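Local coordinates for superoxide dismutase 1 (Perkinsus marinus, PDB 2CW2), which probably disposes of superoxide radicals, converting them to hydrogen peroxide and oxygen at a single iron site, at residues Val102-Phe107 with Trp154-Ala159; Arg130-Phe135 with Leu164-Gly169; Leu38-Asn43 with Glu52-His57; Phe109-Pro114 with Asn210-Asp215. All coordinates share one frame; numbering follows the deposited sequence.

In the fold
Interactions 1 and 3 share the iron: each supplies one histidine ligand, and His105 NE2 stands 2.8 Å from His57 NE2 although the centres of the two contacts are 18 Å apart. Interaction 1 ties the helical hairpin to the middle strand of the sheet. Interaction 2 continues to the edge strand, Trp156 N lying 2.7 Å from Val167 O, and fastens that strand to the end of helix 122-132; the centre of this contact lies about 16 Å from the centre of the chain. Interaction 4 takes up the chain just past the helical segment of interaction 1 and meets interaction 3 where Tyr40 OH lies 2.7 Å from Phe109 O. It touches interaction 2, Trp214 packing on Phe135.

Interaction 1. Residues Val102-Phe107 with Trp154-Ala159; sequences VYNHTF and WVWLIA. With FE (Fe (III) ion), chain C.
Trp154 stands with the edge of its indole over the face of the His105 imidazole, CH2 above the centre of that ring and the planes 86° apart. This is a T-shaped pair in which Trp154 CZ2 comes to 3.6 Å from His105 CE1. His105 binds the iron through NE2, alongside His57, Asp187, His191 and a water, while its ND1 is hydrogen-bonded to Gln101 O. Metal and carbonyl hold the imidazole from two sides, and the indole edge covers one of its faces.

Asn104 lies between the two tryptophans. Its CB sits over the Trp154 six-membered ring, 3.3 Å from CZ2, as a CH-pi contact. With CG beside the backbone N (chi1 -65°), OD1 reaches the edge of Trp156, in plane and 3.2 Å from CZ2. ND2 turns to Ala172 O and Gln101 OE1, and Gln101 OE1 also receives Trp154 NE1, so one second-shell residue helps place three of these groups. Further along the helix, the face of Phe107 receives the edge of Trp156 in a second, more tilted edge-to-face pair, with Trp156 CZ3 4.1 Å from Phe107 CD2; Trp156 NE1 bonds Gly173 O.

Large indoles suit the wide gap between helix 93-110 and strand 153-159, where the segment axes cross at 63°. That strand runs between strands 164-170 and 181-187, while helix 135-148 packs against its Val155 and Leu157.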
# COMPACT_ATOMS: atom_id res chain seq x y z
N VAL A 102 -5.01 6.33 -12.71
CA VAL A 102 -4.48 6.67 -14.02
C VAL A 102 -4.06 8.15 -14.00
O VAL A 102 -2.94 8.48 -14.40
CB VAL A 102 -5.50 6.42 -15.15
CG1 VAL A 102 -5.06 7.13 -16.47
CG2 VAL A 102 -5.69 4.95 -15.40
N TYR A 103 -4.95 9.03 -13.54
CA TYR A 103 -4.62 10.46 -13.42
C TYR A 103 -3.42 10.70 -12.49
O TYR A 103 -2.50 11.48 -12.80
CB TYR A 103 -5.83 11.25 -12.90
CG TYR A 103 -5.59 12.74 -12.80
CD1 TYR A 103 -6.13 13.61 -13.75
CD2 TYR A 103 -4.82 13.28 -11.76
CE1 TYR A 103 -5.90 14.98 -13.69
CE2 TYR A 103 -4.58 14.66 -11.69
CZ TYR A 103 -5.14 15.49 -12.66
OH TYR A 103 -4.92 16.85 -12.60
N ASN A 104 -3.45 10.06 -11.32
CA ASN A 104 -2.40 10.25 -10.34
C ASN A 104 -1.01 9.94 -10.90
O ASN A 104 -0.04 10.66 -10.63
CB ASN A 104 -2.67 9.36 -9.12
CG ASN A 104 -3.94 9.76 -8.37
OD1 ASN A 104 -4.48 10.84 -8.60
ND2 ASN A 104 -4.43 8.89 -7.51
N HIS A 105 -0.90 8.86 -11.67
CA HIS A 105 0.40 8.47 -12.20
C HIS A 105 0.84 9.40 -13.34
O HIS A 105 2.01 9.80 -13.41
CB HIS A 105 0.41 6.98 -12.59
CG HIS A 105 0.46 6.05 -11.41
ND1 HIS A 105 -0.68 5.58 -10.77
CD2 HIS A 105 1.51 5.51 -10.74
CE1 HIS A 105 -0.32 4.78 -9.77
NE2 HIS A 105 1.00 4.74 -9.71
N THR A 106 -0.08 9.74 -14.25
CA THR A 106 0.28 10.67 -15.31
C THR A 106 0.79 11.98 -14.70
O THR A 106 1.80 12.54 -15.12
CB THR A 106 -0.94 10.92 -16.20
OG1 THR A 106 -1.26 9.70 -16.89
CG2 THR A 106 -0.61 11.91 -17.30
N PHE A 107 0.08 12.45 -13.68
CA PHE A 107 0.46 13.69 -13.03
C PHE A 107 1.83 13.52 -12.34
O PHE A 107 2.70 14.40 -12.41
CB PHE A 107 -0.59 14.04 -11.97
CG PHE A 107 -0.47 15.43 -11.42
CD1 PHE A 107 -1.28 16.46 -11.91
CD2 PHE A 107 0.43 15.72 -10.41
CE1 PHE A 107 -1.17 17.74 -11.42
CE2 PHE A 107 0.54 17.03 -9.90
CZ PHE A 107 -0.27 18.04 -10.41
N TRP A 154 -0.92 9.03 -1.51
CA TRP A 154 -0.34 10.15 -2.27
C TRP A 154 -0.28 11.36 -1.36
O TRP A 154 -1.18 11.55 -0.52
CB TRP A 154 -1.27 10.51 -3.45
CG TRP A 154 -1.41 9.42 -4.41
CD1 TRP A 154 -2.28 8.36 -4.33
CD2 TRP A 154 -0.62 9.20 -5.59
NE1 TRP A 154 -2.09 7.51 -5.39
CE2 TRP A 154 -1.08 8.00 -6.18
CE3 TRP A 154 0.42 9.90 -6.21
CZ2 TRP A 154 -0.52 7.49 -7.36
CZ3 TRP A 154 0.96 9.40 -7.39
CH2 TRP A 154 0.50 8.21 -7.94
N VAL A 155 0.70 12.23 -1.58
CA VAL A 155 0.69 13.54 -0.94
C VAL A 155 0.61 14.57 -2.07
O VAL A 155 1.30 14.44 -3.08
CB VAL A 155 1.93 13.78 -0.06
CG1 VAL A 155 1.88 15.18 0.57
CG2 VAL A 155 2.01 12.72 1.02
N TRP A 156 -0.26 15.56 -1.90
CA TRP A 156 -0.52 16.56 -2.92
C TRP A 156 -0.23 17.96 -2.39
O TRP A 156 -0.50 18.25 -1.22
CB TRP A 156 -2.01 16.55 -3.28
CG TRP A 156 -2.52 15.29 -3.85
CD1 TRP A 156 -3.02 14.20 -3.16
CD2 TRP A 156 -2.63 14.97 -5.24
NE1 TRP A 156 -3.41 13.22 -4.05
CE2 TRP A 156 -3.19 13.67 -5.33
CE3 TRP A 156 -2.31 15.65 -6.43
CZ2 TRP A 156 -3.45 13.05 -6.55
CZ3 TRP A 156 -2.56 15.02 -7.64
CH2 TRP A 156 -3.11 13.73 -7.69
N LEU A 157 0.35 18.81 -3.23
CA LEU A 157 0.29 20.26 -3.02
C LEU A 157 -0.86 20.68 -3.89
O LEU A 157 -0.88 20.38 -5.10
CB LEU A 157 1.57 20.96 -3.51
CG LEU A 157 1.43 22.50 -3.39
CD1 LEU A 157 1.25 22.87 -1.93
CD2 LEU A 157 2.65 23.17 -3.93
N ILE A 158 -1.83 21.37 -3.28
CA ILE A 158 -3.03 21.82 -3.94
C ILE A 158 -3.17 23.34 -3.87
O ILE A 158 -2.60 23.97 -3.00
CB ILE A 158 -4.21 21.13 -3.21
CG1 ILE A 158 -5.06 20.37 -4.18
CG2 ILE A 158 -4.93 22.04 -2.23
CD1 ILE A 158 -4.44 19.06 -4.44
N ALA A 159 -3.89 23.92 -4.82
CA ALA A 159 -4.41 25.28 -4.67
C ALA A 159 -5.88 25.12 -4.30
O ALA A 159 -6.64 24.47 -5.02
CB ALA A 159 -4.30 26.05 -5.98
FE FE C . 2.17 4.24 -8.22
O HOH W 1 0.29 4.41 -6.82

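Interaction 2. Residues Arg130-Phe135 with Leu164-Gly169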
# COMPACT_ATOMS: atom_id res chain seq x y z
N ARG A 130 4.77 32.76 0.22
CA ARG A 130 3.58 33.38 0.77
C ARG A 130 2.90 32.50 1.81
O ARG A 130 2.53 32.97 2.89
CB ARG A 130 2.62 33.77 -0.33
CG ARG A 130 1.46 34.63 0.13
CD ARG A 130 0.37 34.78 -0.89
NE ARG A 130 -0.33 33.51 -1.05
CZ ARG A 130 -1.21 33.26 -2.01
NH1 ARG A 130 -1.51 34.20 -2.91
NH2 ARG A 130 -1.79 32.06 -2.07
N ASP A 131 2.77 31.21 1.51
CA ASP A 131 1.90 30.35 2.29
C ASP A 131 2.58 29.43 3.30
O ASP A 131 1.94 28.96 4.23
CB ASP A 131 0.97 29.56 1.37
CG ASP A 131 0.04 30.46 0.58
OD1 ASP A 131 -0.18 31.62 1.02
OD2 ASP A 131 -0.49 30.09 -0.49
N PHE A 132 3.88 29.21 3.13
CA PHE A 132 4.63 28.39 4.07
C PHE A 132 5.77 29.15 4.69
O PHE A 132 6.48 28.61 5.55
CB PHE A 132 5.20 27.17 3.34
CG PHE A 132 4.14 26.26 2.82
CD1 PHE A 132 3.58 25.29 3.65
CD2 PHE A 132 3.65 26.42 1.55
CE1 PHE A 132 2.57 24.45 3.16
CE2 PHE A 132 2.65 25.60 1.06
CZ PHE A 132 2.11 24.62 1.87
N GLY A 133 5.98 30.38 4.22
CA GLY A 133 7.02 31.23 4.78
C GLY A 133 8.36 31.12 4.06
O GLY A 133 9.05 32.12 3.83
N SER A 134 8.73 29.90 3.68
CA SER A 134 9.98 29.65 2.97
C SER A 134 9.88 28.31 2.29
O SER A 134 9.09 27.45 2.70
CB SER A 134 11.17 29.65 3.94
OG SER A 134 11.20 28.47 4.72
N PHE A 135 10.69 28.11 1.25
CA PHE A 135 10.77 26.80 0.64
C PHE A 135 11.23 25.74 1.65
O PHE A 135 10.74 24.61 1.66
CB PHE A 135 11.69 26.81 -0.58
CG PHE A 135 11.81 25.48 -1.25
CD1 PHE A 135 10.68 24.85 -1.75
CD2 PHE A 135 13.04 24.84 -1.36
CE1 PHE A 135 10.76 23.62 -2.35
CE2 PHE A 135 13.14 23.59 -1.99
CZ PHE A 135 12.00 22.98 -2.47
N LEU A 164 -2.32 27.77 -1.13
CA LEU A 164 -1.58 26.51 -1.18
C LEU A 164 -1.87 25.70 0.06
O LEU A 164 -1.93 26.23 1.17
CB LEU A 164 -0.08 26.77 -1.24
CG LEU A 164 0.55 27.40 -2.47
CD1 LEU A 164 2.06 27.10 -2.48
CD2 LEU A 164 -0.10 26.90 -3.75
N LYS A 165 -2.03 24.40 -0.12
CA LYS A 165 -2.23 23.52 1.02
C LYS A 165 -1.71 22.12 0.69
O LYS A 165 -1.80 21.68 -0.45
CB LYS A 165 -3.72 23.51 1.37
CG LYS A 165 -4.19 22.50 2.36
CD LYS A 165 -5.71 22.34 2.18
CE LYS A 165 -6.50 23.22 3.12
NZ LYS A 165 -7.97 22.96 3.01
N ILE A 166 -1.17 21.45 1.70
CA ILE A 166 -0.69 20.09 1.52
C ILE A 166 -1.79 19.15 1.98
O ILE A 166 -2.28 19.26 3.10
CB ILE A 166 0.58 19.83 2.34
CG1 ILE A 166 1.73 20.70 1.82
CG2 ILE A 166 0.94 18.32 2.29
CD1 ILE A 166 2.93 20.80 2.76
N VAL A 167 -2.20 18.24 1.10
CA VAL A 167 -3.23 17.28 1.45
C VAL A 167 -2.81 15.87 1.10
O VAL A 167 -2.09 15.65 0.10
CB VAL A 167 -4.59 17.56 0.77
CG1 VAL A 167 -5.13 18.92 1.16
CG2 VAL A 167 -4.47 17.45 -0.75
N GLN A 168 -3.29 14.91 1.89
CA GLN A 168 -2.94 13.52 1.66
C GLN A 168 -4.13 12.81 1.03
O GLN A 168 -5.27 13.13 1.36
CB GLN A 168 -2.54 12.83 2.98
CG GLN A 168 -1.33 13.49 3.62
CD GLN A 168 -0.93 12.91 4.97
OE1 GLN A 168 -0.98 11.69 5.18
NE2 GLN A 168 -0.51 13.78 5.89
N GLY A 169 -3.86 11.89 0.11
CA GLY A 169 -4.88 11.08 -0.50
C GLY A 169 -4.58 9.62 -0.21
O GLY A 169 -3.63 9.05 -0.76
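In the C-terminal domain, Asp131 and Phe132 at the end of helix 122-132 meet Leu164 and Ile166 of strand 164-170, an outermost strand of the antiparallel sheet. One residue makes a polar link and its neighbour an apolar one. Leu164 N donates to Asp131 OD2 at 3.0 Å along a nearly straight path (167°), but it arrives from above, 39° out of the carboxylate plane.

The syn side of the carboxylate is occupied by Arg130, whose guanidinium approaches side-on: NE lies 2.8 Å from Asp131 OD1, and NH2 lies 2.8 Å from Asp131 OD2. OD2 therefore accepts two bonds, and OD1 has a second charged partner in Lys163. These bonds fix the rotation of the carboxylate, and the positive charges around it would be expected to keep it ionised. Arg130 NH2 also bonds Gly162 O, so the helix end grips the turn leading into the strand.

Phe132 has CG beside its backbone N (chi1 -64°), which carries the ring out to the strand. CE2 reaches Leu164 CB at 3.8 Å, and CE1 touches Ile166 CD1 at 3.7 Å. Leucine and isoleucine give the ring only carbon to pack on; Leu164 continues onto Leu127 and Ile128, and Phe138 meets Phe132 edge-to-face. Gly133 ends the helix with a positive phi, at which a CB would press on the carbonyl O of Phe132, and Ser134 caps the next helix through Lys137 N. Helices packed on a three-stranded antiparallel sheet in this way are typical of the C-terminal domain of iron/manganese superoxide dismutases.

Interaction 3. Residues Leu38-Asn43 with Glu52-His57. With FE (Fe (III) ion), chain C.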
# COMPACT_ATOMS: atom_id res chain seq x y z
N LEU A 38 5.95 8.41 -20.87
CA LEU A 38 6.84 9.16 -19.99
C LEU A 38 7.44 10.30 -20.80
O LEU A 38 7.79 10.13 -21.98
CB LEU A 38 7.97 8.26 -19.52
CG LEU A 38 8.03 7.67 -18.12
CD1 LEU A 38 6.71 7.71 -17.34
CD2 LEU A 38 8.68 6.28 -18.08
N PRO A 39 7.58 11.47 -20.18
CA PRO A 39 8.24 12.60 -20.85
C PRO A 39 9.77 12.56 -20.89
O PRO A 39 10.39 13.56 -21.26
CB PRO A 39 7.73 13.84 -20.08
CG PRO A 39 7.09 13.31 -18.80
CD PRO A 39 7.07 11.81 -18.84
N TYR A 40 10.37 11.42 -20.52
CA TYR A 40 11.83 11.25 -20.51
C TYR A 40 12.13 9.77 -20.71
O TYR A 40 11.25 8.91 -20.53
CB TYR A 40 12.43 11.77 -19.18
CG TYR A 40 11.48 11.56 -18.01
CD1 TYR A 40 11.29 10.29 -17.46
CD2 TYR A 40 10.73 12.62 -17.49
CE1 TYR A 40 10.38 10.08 -16.43
CE2 TYR A 40 9.81 12.42 -16.46
CZ TYR A 40 9.65 11.14 -15.94
OH TYR A 40 8.76 10.92 -14.92
N VAL A 41 13.38 9.46 -21.07
CA VAL A 41 13.77 8.07 -21.27
C VAL A 41 13.93 7.40 -19.90
O VAL A 41 13.95 8.07 -18.86
CB VAL A 41 15.08 7.97 -22.07
CG1 VAL A 41 14.91 8.68 -23.42
CG2 VAL A 41 16.22 8.56 -21.26
N LYS A 42 14.02 6.08 -19.90
CA LYS A 42 13.97 5.31 -18.66
C LYS A 42 15.09 5.59 -17.66
O LYS A 42 14.86 5.51 -16.44
CB LYS A 42 13.88 3.82 -18.97
CG LYS A 42 12.59 3.43 -19.68
CD LYS A 42 11.36 3.54 -18.75
CE LYS A 42 10.08 3.09 -19.45
NZ LYS A 42 10.09 1.64 -19.82
N ASN A 43 16.29 5.94 -18.15
CA ASN A 43 17.39 6.18 -17.22
C ASN A 43 17.57 7.65 -16.82
O ASN A 43 18.53 8.02 -16.14
CB ASN A 43 18.71 5.55 -17.74
CG ASN A 43 19.31 6.32 -18.89
OD1 ASN A 43 18.83 7.39 -19.27
ND2 ASN A 43 20.42 5.78 -19.45
N GLU A 52 14.65 0.66 -13.82
CA GLU A 52 13.82 -0.50 -13.49
C GLU A 52 12.51 -0.03 -12.82
O GLU A 52 11.43 -0.53 -13.14
CB GLU A 52 14.57 -1.49 -12.58
CG GLU A 52 13.71 -2.69 -12.25
CD GLU A 52 14.36 -3.70 -11.33
OE1 GLU A 52 15.55 -3.54 -11.01
OE2 GLU A 52 13.67 -4.68 -10.95
N THR A 53 12.62 0.96 -11.93
CA THR A 53 11.42 1.55 -11.30
C THR A 53 10.48 2.18 -12.33
O THR A 53 9.29 1.89 -12.35
CB THR A 53 11.81 2.56 -10.23
OG1 THR A 53 12.28 1.84 -9.09
CG2 THR A 53 10.57 3.35 -9.70
N LEU A 54 11.02 3.02 -13.20
CA LEU A 54 10.17 3.61 -14.22
C LEU A 54 9.50 2.58 -15.13
O LEU A 54 8.35 2.76 -15.54
CB LEU A 54 10.94 4.64 -15.03
CG LEU A 54 11.16 5.96 -14.29
CD1 LEU A 54 12.01 6.92 -15.13
CD2 LEU A 54 9.81 6.60 -13.93
N THR A 55 10.20 1.49 -15.44
CA THR A 55 9.64 0.45 -16.29
C THR A 55 8.47 -0.24 -15.60
O THR A 55 7.39 -0.34 -16.17
CB THR A 55 10.74 -0.54 -16.69
OG1 THR A 55 11.72 0.19 -17.43
CG2 THR A 55 10.22 -1.55 -17.71
N TYR A 56 8.66 -0.70 -14.38
CA TYR A 56 7.57 -1.37 -13.68
C TYR A 56 6.44 -0.40 -13.33
O TYR A 56 5.25 -0.71 -13.53
CB TYR A 56 8.09 -2.04 -12.41
CG TYR A 56 8.69 -3.39 -12.68
CD1 TYR A 56 7.89 -4.52 -12.73
CD2 TYR A 56 10.06 -3.54 -12.90
CE1 TYR A 56 8.42 -5.76 -12.98
CE2 TYR A 56 10.61 -4.79 -13.16
CZ TYR A 56 9.77 -5.90 -13.20
OH TYR A 56 10.27 -7.16 -13.46
N HIS A 57 6.80 0.76 -12.83
CA HIS A 57 5.79 1.70 -12.32
C HIS A 57 4.92 2.20 -13.47
O HIS A 57 3.69 2.25 -13.38
CB HIS A 57 6.42 2.89 -11.54
CG HIS A 57 5.46 3.58 -10.59
ND1 HIS A 57 5.83 4.66 -9.80
CD2 HIS A 57 4.16 3.33 -10.29
CE1 HIS A 57 4.79 5.04 -9.07
NE2 HIS A 57 3.75 4.26 -9.35
FE FE C . 2.17 4.24 -8.22
O HOH W 1 0.29 4.41 -6.82
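Leu54, near the start of helix 51-73, plugs into the curve of the preceding loop 38-43, in the alpha-hairpin domain of the iron/manganese superoxide dismutase fold.

The apolar contacts centre on its branched chain. CD1 meets Tyr40 CE1 at 3.8 Å and CB meets Leu38 CD2 at 4.1 Å, while the methylene CD of Lys42 lies 3.9 Å from the same CB. A leucine suits this place because it can fill the curve with carbon on several sides. The Tyr40 ring rests one face on Pro39 CD and ties its OH to Phe109 O.

The polar contact is made by Lys42. Its chain bends at chi2 (-70°) and chi4 (64°), which carries its methylenes across Leu54 and Thr55 and brings NZ to 3.2 Å from Thr55 OG1, a hydrogen bond. NZ also forms a salt bridge with Asp59, and Thr55 OG1 is bonded to Ala51 O. Pointing away from the loop, Glu52 makes a salt bridge to Arg198 of the second subunit.

Metal binding falls to the last residue of this helical segment. His57, with CG anti to the backbone N (chi1 -159°), binds the iron through NE2 at 1.9 Å.

Interaction 4. Residues Phe109-Pro114 with Asn210-Asp215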
# COMPACT_ATOMS: atom_id res chain seq x y z
N PHE A 109 4.36 11.36 -12.99
CA PHE A 109 5.49 11.26 -13.90
C PHE A 109 5.78 12.60 -14.61
O PHE A 109 6.94 12.92 -14.91
CB PHE A 109 5.25 10.12 -14.93
CG PHE A 109 5.20 8.72 -14.32
CD1 PHE A 109 4.18 7.84 -14.66
CD2 PHE A 109 6.20 8.27 -13.47
CE1 PHE A 109 4.12 6.54 -14.12
CE2 PHE A 109 6.15 6.99 -12.91
CZ PHE A 109 5.10 6.11 -13.25
N ASN A 110 4.72 13.38 -14.86
CA ASN A 110 4.88 14.74 -15.38
C ASN A 110 5.59 15.65 -14.39
O ASN A 110 6.29 16.60 -14.78
CB ASN A 110 3.50 15.34 -15.74
CG ASN A 110 2.97 14.83 -17.09
OD1 ASN A 110 1.74 14.82 -17.35
ND2 ASN A 110 3.87 14.44 -17.95
N ASN A 111 5.43 15.32 -13.10
CA ASN A 111 5.90 16.11 -11.96
C ASN A 111 7.37 15.89 -11.66
O ASN A 111 7.92 16.54 -10.77
CB ASN A 111 5.06 15.76 -10.71
CG ASN A 111 5.28 16.70 -9.57
OD1 ASN A 111 4.49 16.75 -8.65
ND2 ASN A 111 6.37 17.49 -9.63
N LEU A 112 8.00 14.94 -12.37
CA LEU A 112 9.43 14.68 -12.26
C LEU A 112 10.13 15.09 -13.56
O LEU A 112 9.49 15.18 -14.61
CB LEU A 112 9.71 13.19 -12.00
CG LEU A 112 8.78 12.48 -11.02
CD1 LEU A 112 9.04 10.96 -10.99
CD2 LEU A 112 8.95 13.12 -9.65
N ALA A 113 11.43 15.34 -13.50
CA ALA A 113 12.16 15.74 -14.71
C ALA A 113 13.67 15.55 -14.52
O ALA A 113 14.19 15.75 -13.43
CB ALA A 113 11.85 17.20 -15.07
N PRO A 114 14.36 15.15 -15.58
CA PRO A 114 15.82 14.97 -15.52
C PRO A 114 16.57 16.25 -15.19
O PRO A 114 17.65 16.16 -14.58
CB PRO A 114 16.19 14.49 -16.93
CG PRO A 114 14.98 14.66 -17.78
CD PRO A 114 13.80 14.84 -16.90
N ASN A 210 15.16 16.07 -5.62
CA ASN A 210 16.12 16.24 -6.72
C ASN A 210 15.47 16.07 -8.08
O ASN A 210 16.12 16.31 -9.10
CB ASN A 210 17.29 15.28 -6.58
CG ASN A 210 18.02 15.47 -5.28
OD1 ASN A 210 18.39 16.60 -4.93
ND2 ASN A 210 18.23 14.40 -4.56
N LEU A 211 14.19 15.70 -8.09
CA LEU A 211 13.50 15.36 -9.35
C LEU A 211 12.35 16.29 -9.74
O LEU A 211 11.87 16.22 -10.87
CB LEU A 211 12.96 13.94 -9.28
CG LEU A 211 13.93 12.78 -9.07
CD1 LEU A 211 13.15 11.49 -8.99
CD2 LEU A 211 14.93 12.72 -10.20
N VAL A 212 11.90 17.14 -8.83
CA VAL A 212 10.67 17.92 -9.04
C VAL A 212 10.74 18.80 -10.30
O VAL A 212 11.70 19.58 -10.48
CB VAL A 212 10.35 18.78 -7.81
CG1 VAL A 212 9.20 19.76 -8.11
CG2 VAL A 212 10.02 17.88 -6.60
N ASN A 213 9.71 18.68 -11.15
CA ASN A 213 9.65 19.40 -12.41
C ASN A 213 8.95 20.72 -12.16
O ASN A 213 7.72 20.81 -12.25
CB ASN A 213 8.88 18.56 -13.44
CG ASN A 213 8.83 19.18 -14.82
OD1 ASN A 213 8.33 18.56 -15.78
ND2 ASN A 213 9.34 20.38 -14.95
N TRP A 214 9.72 21.74 -11.81
CA TRP A 214 9.10 23.00 -11.40
C TRP A 214 8.42 23.70 -12.58
O TRP A 214 7.54 24.53 -12.39
CB TRP A 214 10.11 23.94 -10.73
CG TRP A 214 10.62 23.47 -9.38
CD1 TRP A 214 11.92 23.16 -9.06
CD2 TRP A 214 9.86 23.31 -8.18
NE1 TRP A 214 12.00 22.80 -7.73
CE2 TRP A 214 10.75 22.89 -7.17
CE3 TRP A 214 8.51 23.49 -7.85
CZ2 TRP A 214 10.33 22.63 -5.86
CZ3 TRP A 214 8.09 23.23 -6.57
CH2 TRP A 214 9.00 22.82 -5.57
N ASP A 215 8.82 23.36 -13.80
CA ASP A 215 8.16 23.93 -14.97
C ASP A 215 6.72 23.43 -15.09
O ASP A 215 5.83 24.21 -15.38
CB ASP A 215 8.97 23.60 -16.23
CG ASP A 215 10.25 24.39 -16.29
OD1 ASP A 215 10.97 24.24 -17.29
OD2 ASP A 215 10.59 25.19 -15.39
O HOH W 2 16.54 16.11 -11.77
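Asn110, near the C-terminal end of helix 93-110, brings its carbonyl O to 3.5 Å from Asn213 CB. Its successor, Asn111, binds more firmly: its O accepts Asn213 N at 2.8 Å, the donor standing 51° out of the carbonyl plane, and also faces Val212 CA in a CA-H...O contact. The Asn111 side chain has CG anti to the backbone N (chi1 -169°) and runs beside Val212, pointing the same way, with ND2 3.9 Å from CG1. OD1 accepts from Asn185 N, which suits an amide here, though ND2 is buried without a partner in the model.

Leu112 and Val212 form a single antiparallel bridge, a non-hydrogen-bonded pair with one backbone bond on either side of it. This isolated beta bridge joins the alpha-hairpin domain to the chain entering the C-terminal helix 214-223, for which Asn213 is the N-cap residue. Leu112 CA makes a 3.2 Å contact with Leu211 O, and its CD2 lies 4.1 Å from Leu211 CB. The side chain of Leu112 is about 10 Å from the bound iron.

Ala113 closes the bridge: its N donates to Leu211 O at 2.8 Å, in the carbonyl plane. Its small CB can lie 3.7 Å from Asn213 CB, where the two backbones are close. A water lies within hydrogen-bonding distance of both Ala113 O and Asn210 O.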